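Local coordinates for Wnt inhibitor of Dorsal protein (Drosophila melanogaster, PDB 4KRR), which acts as a secreted Wnt-family signalling cytokine, probably a ligand of frizzled receptors, and is represented here by its N-terminal domain and linker, at residues A[18-21]-A[22-26]; A[161-164]-A[165-169]. All coordinates share one frame; numbering follows the deposited sequence.

Contact 1. Residues A[18-21]-A[22-26]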
loop_
_atom_site.group_PDB
_atom_site.type_symbol
_atom_site.label_atom_id
_atom_site.label_comp_id
_atom_site.label_asym_id
_atom_site.label_seq_id
_atom_site.Cartn_x
_atom_site.Cartn_y
_atom_site.Cartn_z
ATOM N N GLN A 18 -8.142 -7.024 1.949
ATOM C CA GLN A 18 -8.483 -5.691 1.469
ATOM C C GLN A 18 -7.853 -5.441 0.102
ATOM O O GLN A 18 -8.492 -4.890 -0.798
ATOM C CB GLN A 18 -8.018 -4.629 2.469
ATOM C CG GLN A 18 -8.181 -3.193 1.991
ATOM C CD GLN A 18 -9.634 -2.803 1.777
ATOM O OE1 GLN A 18 -10.139 -2.826 0.653
ATOM N NE2 GLN A 18 -10.313 -2.437 2.859
ATOM N N ALA A 19 -6.600 -5.863 -0.044
ATOM C CA ALA A 19 -5.864 -5.681 -1.288
ATOM C C ALA A 19 -6.521 -6.440 -2.434
ATOM O O ALA A 19 -6.631 -5.925 -3.547
ATOM C CB ALA A 19 -4.415 -6.118 -1.117
ATOM N N LEU A 20 -6.959 -7.665 -2.152
ATOM C CA LEU A 20 -7.638 -8.490 -3.148
ATOM C C LEU A 20 -8.948 -7.858 -3.620
ATOM O O LEU A 20 -9.249 -7.861 -4.814
ATOM C CB LEU A 20 -7.901 -9.893 -2.598
ATOM C CG LEU A 20 -8.697 -10.839 -3.501
ATOM C CD1 LEU A 20 -7.966 -11.087 -4.813
ATOM C CD2 LEU A 20 -8.991 -12.150 -2.788
ATOM N N ASP A 21 -9.724 -7.322 -2.685
ATOM C CA ASP A 21 -10.996 -6.694 -3.031
ATOM C C ASP A 21 -10.790 -5.477 -3.923
ATOM O O ASP A 21 -11.542 -5.262 -4.875
ATOM C CB ASP A 21 -11.776 -6.303 -1.776
ATOM C CG ASP A 21 -12.257 -7.506 -0.995
ATOM O OD1 ASP A 21 -12.304 -8.613 -1.575
ATOM O OD2 ASP A 21 -12.591 -7.348 0.198
ATOM N N SER A 22 -9.764 -4.689 -3.616
ATOM C CA SER A 22 -9.454 -3.504 -4.405
ATOM C C SER A 22 -8.929 -3.898 -5.781
ATOM O O SER A 22 -9.245 -3.259 -6.787
ATOM C CB SER A 22 -8.435 -2.626 -3.676
ATOM O OG SER A 22 -8.979 -2.108 -2.472
ATOM N N CYS A 23 -8.131 -4.959 -5.811
ATOM C CA CYS A 23 -7.549 -5.469 -7.045
ATOM C C CYS A 23 -8.628 -6.001 -7.989
ATOM O O CYS A 23 -8.633 -5.684 -9.179
ATOM C CB CYS A 23 -6.534 -6.569 -6.721
ATOM S SG CYS A 23 -5.711 -7.301 -8.148
ATOM N N GLN A 24 -9.544 -6.803 -7.454
ATOM C CA GLN A 24 -10.610 -7.389 -8.262
ATOM C C GLN A 24 -11.607 -6.332 -8.733
ATOM O O GLN A 24 -12.233 -6.478 -9.781
ATOM C CB GLN A 24 -11.331 -8.499 -7.491
ATOM C CG GLN A 24 -10.462 -9.721 -7.237
ATOM C CD GLN A 24 -11.228 -10.886 -6.643
ATOM O OE1 GLN A 24 -12.172 -10.699 -5.876
ATOM N NE2 GLN A 24 -10.826 -12.101 -7.001
ATOM N N GLN A 25 -11.753 -5.267 -7.952
ATOM C CA GLN A 25 -12.659 -4.182 -8.304
ATOM C C GLN A 25 -12.053 -3.289 -9.389
ATOM O O GLN A 25 -12.742 -2.869 -10.318
ATOM C CB GLN A 25 -13.003 -3.359 -7.062
ATOM C CG GLN A 25 -13.806 -2.099 -7.339
ATOM C CD GLN A 25 -14.180 -1.368 -6.066
ATOM O OE1 GLN A 25 -14.385 -1.987 -5.026
ATOM N NE2 GLN A 25 -14.260 -0.047 -6.139
ATOM N N SER A 26 -10.754 -3.023 -9.281
ATOM C CA SER A 26 -10.078 -2.159 -10.244
ATOM C C SER A 26 -9.839 -2.843 -11.590
ATOM O O SER A 26 -9.670 -2.176 -12.612
ATOM C CB SER A 26 -8.752 -1.650 -9.672
ATOM O OG SER A 26 -8.969 -0.821 -8.543
#

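Contact 2. Residues A[161-164]-A[165-169]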
loop_
_atom_site.group_PDB
_atom_site.type_symbol
_atom_site.label_atom_id
_atom_site.label_comp_id
_atom_site.label_asym_id
_atom_site.label_seq_id
_atom_site.Cartn_x
_atom_site.Cartn_y
_atom_site.Cartn_z
ATOM N N ILE A 161 -6.591 5.364 -2.301
ATOM C CA ILE A 161 -5.196 4.968 -2.463
ATOM C C ILE A 161 -5.070 3.927 -3.578
ATOM O O ILE A 161 -4.131 3.964 -4.375
ATOM C CB ILE A 161 -4.619 4.413 -1.139
ATOM C CG1 ILE A 161 -4.657 5.497 -0.055
ATOM C CG2 ILE A 161 -3.199 3.886 -1.335
ATOM C CD1 ILE A 161 -4.268 5.011 1.329
ATOM N N ALA A 162 -6.039 3.015 -3.638
ATOM C CA ALA A 162 -6.072 1.977 -4.666
ATOM C C ALA A 162 -6.188 2.572 -6.068
ATOM O O ALA A 162 -5.588 2.066 -7.017
ATOM C CB ALA A 162 -7.219 1.011 -4.404
ATOM N N GLN A 163 -6.961 3.646 -6.194
ATOM C CA GLN A 163 -7.105 4.329 -7.476
ATOM C C GLN A 163 -5.791 4.982 -7.896
ATOM O O GLN A 163 -5.436 4.974 -9.076
ATOM C CB GLN A 163 -8.230 5.367 -7.424
ATOM C CG GLN A 163 -8.395 6.164 -8.714
ATOM C CD GLN A 163 -8.518 5.276 -9.943
ATOM O OE1 GLN A 163 -9.286 4.314 -9.955
ATOM N NE2 GLN A 163 -7.751 5.593 -10.981
ATOM N N ASP A 164 -5.073 5.543 -6.928
ATOM C CA ASP A 164 -3.764 6.133 -7.195
ATOM C C ASP A 164 -2.793 5.079 -7.714
ATOM O O ASP A 164 -2.042 5.324 -8.656
ATOM C CB ASP A 164 -3.192 6.792 -5.936
ATOM C CG ASP A 164 -3.978 8.018 -5.507
ATOM O OD1 ASP A 164 -4.592 8.667 -6.379
ATOM O OD2 ASP A 164 -3.979 8.333 -4.298
ATOM N N LEU A 165 -2.817 3.904 -7.095
ATOM C CA LEU A 165 -1.930 2.819 -7.504
ATOM C C LEU A 165 -2.306 2.288 -8.884
ATOM O O LEU A 165 -1.436 1.904 -9.667
ATOM C CB LEU A 165 -1.933 1.694 -6.470
ATOM C CG LEU A 165 -1.179 1.986 -5.170
ATOM C CD1 LEU A 165 -1.385 0.862 -4.170
ATOM C CD2 LEU A 165 0.304 2.190 -5.446
ATOM N N LEU A 166 -3.604 2.271 -9.180
ATOM C CA LEU A 166 -4.082 1.885 -10.504
ATOM C C LEU A 166 -3.543 2.853 -11.553
ATOM O O LEU A 166 -3.130 2.444 -12.638
ATOM C CB LEU A 166 -5.612 1.854 -10.552
ATOM C CG LEU A 166 -6.209 1.400 -11.888
ATOM C CD1 LEU A 166 -5.702 0.006 -12.240
ATOM C CD2 LEU A 166 -7.733 1.428 -11.867
ATOM N N GLN A 167 -3.546 4.139 -11.216
ATOM C CA GLN A 167 -3.011 5.170 -12.097
ATOM C C GLN A 167 -1.510 4.972 -12.303
ATOM O O GLN A 167 -1.015 5.025 -13.428
ATOM C CB GLN A 167 -3.289 6.561 -11.525
ATOM C CG GLN A 167 -2.888 7.707 -12.444
ATOM C CD GLN A 167 -3.702 7.742 -13.723
ATOM O OE1 GLN A 167 -4.932 7.683 -13.694
ATOM N NE2 GLN A 167 -3.017 7.834 -14.858
ATOM N N MET A 168 -0.793 4.738 -11.209
ATOM C CA MET A 168 0.645 4.493 -11.276
ATOM C C MET A 168 0.954 3.210 -12.040
ATOM O O MET A 168 1.969 3.118 -12.734
ATOM C CB MET A 168 1.249 4.446 -9.874
ATOM C CG MET A 168 1.703 5.800 -9.361
ATOM S SD MET A 168 2.269 5.730 -7.653
ATOM C CE MET A 168 0.698 5.599 -6.813
ATOM N N TYR A 169 0.073 2.223 -11.904
ATOM C CA TYR A 169 0.154 1.007 -12.703
ATOM C C TYR A 169 0.028 1.335 -14.191
ATOM O O TYR A 169 0.750 0.778 -15.017
ATOM C CB TYR A 169 -0.926 0.013 -12.259
ATOM C CG TYR A 169 -1.265 -1.079 -13.255
ATOM C CD1 TYR A 169 -0.534 -2.264 -13.304
ATOM C CD2 TYR A 169 -2.342 -0.940 -14.121
ATOM C CE1 TYR A 169 -0.859 -3.270 -14.208
ATOM C CE2 TYR A 169 -2.671 -1.932 -15.026
ATOM C CZ TYR A 169 -1.928 -3.094 -15.068
ATOM O OH TYR A 169 -2.269 -4.076 -15.973
HETATM O O HOH W 1 -6.379 8.140 -11.465
#

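Contact 1. Residues A[18-21]-A[22-26]
The Q24 side chain lies across that of L20, four residues earlier on helix 8-26. Its CB sits 3.5 Å from the carbonyl oxygen L20 O, and CG comes closer, 3.3 Å from L20 O, while also meeting the methyl L20 CD1 at 3.7 Å. From CG onward the chain runs straight, with CG beside the backbone N (chi1 -67°), which brings the carboxamide across the CG-CD1 branch of L20: CD touches both atoms, and NE2 lies 3.7 Å from L20 CD1. NE2 then gives a weak hydrogen bond to C34 O, the residue whose sulfur forms the disulfide with C23. Cutting Q24 back to an alanine would probably open a gap beside L20 CD1 and take the weak donor from C34 O. S22 OG bonds weakly to Q18 O (3.3 Å), the same oxygen that receives S22 N at 3.1 Å. Backbone bonds continue with C23 N to A19 O and Q24 N to L20 O, both 2.9 Å. F39 of helix 36-44 packs on A19, L20 and C23. Together this is the regular i to i+4 hydrogen bonding of an alpha-helix, at the disulfide-tethered C-terminal part of a helix in the helical Wnt N-terminal domain.

Contact 2. Residues A[161-164]-A[165-169]
The carboxamides of Q163 and Q167 are bridged by a water, which accepts from Q163 NE2 at 2.9 Å and donates to Q167 OE1 at 2.7 Å. They form an exposed polar edge of the amphipathic alpha-helix 158-170 of the Wnt N-terminal domain, while I161 and L165 are buried against helices 53-75 and 113-127. The oxygen of the first amide, Q163 OE1, rests 3.8 Å from the methyl L166 CD2, and the two side chains run at a slant to each other. Q167 NE2 donates to D171, so both ends of the second amide have a partner and its rotation is probably fixed. The Y169 ring has the carbonyl oxygen L166 O at its edge, in the ring plane; it also pairs edge-to-face with F27, and its hydroxyl bonds to E54. The i to i+4 backbone hydrogen bonds run from L165 N to I161 O, L166 N to A162 O, Q167 N to Q163 O and M168 N to D164 O. The carboxylate of D164 turns to K156, with which OD2 forms a salt bridge. M168, packed against V121 and L125, bends at chi3 (-75°) and curls its methyl back onto the preceding turn, where M168 CE lies 3.3 Å from D164 O and 4.2 Å from D164 CB.

How the contacts relate
Contacts 1 and 2 lie on two helices, 8-26 and 158-170, that pack against each other, with contact centres about 11 Å apart. Small side chains meet at one point: S22 CB lies 3.9 Å from A162 CB. One turn farther on in both helices, S26 CB meets L166 CD2, also at 3.9 Å. Helix 53-75 backs both, with Y57 and A65 against contact 1 and I61, A64 and H68 against contact 2. Their other neighbours differ: helix 36-44 packs beside contact 1, helix 113-127 beside contact 2. A glycerol, probably from the crystallisation liquor, lies about 4 Å from the Q167 side chain. Neither contact includes a residue of the sodium site.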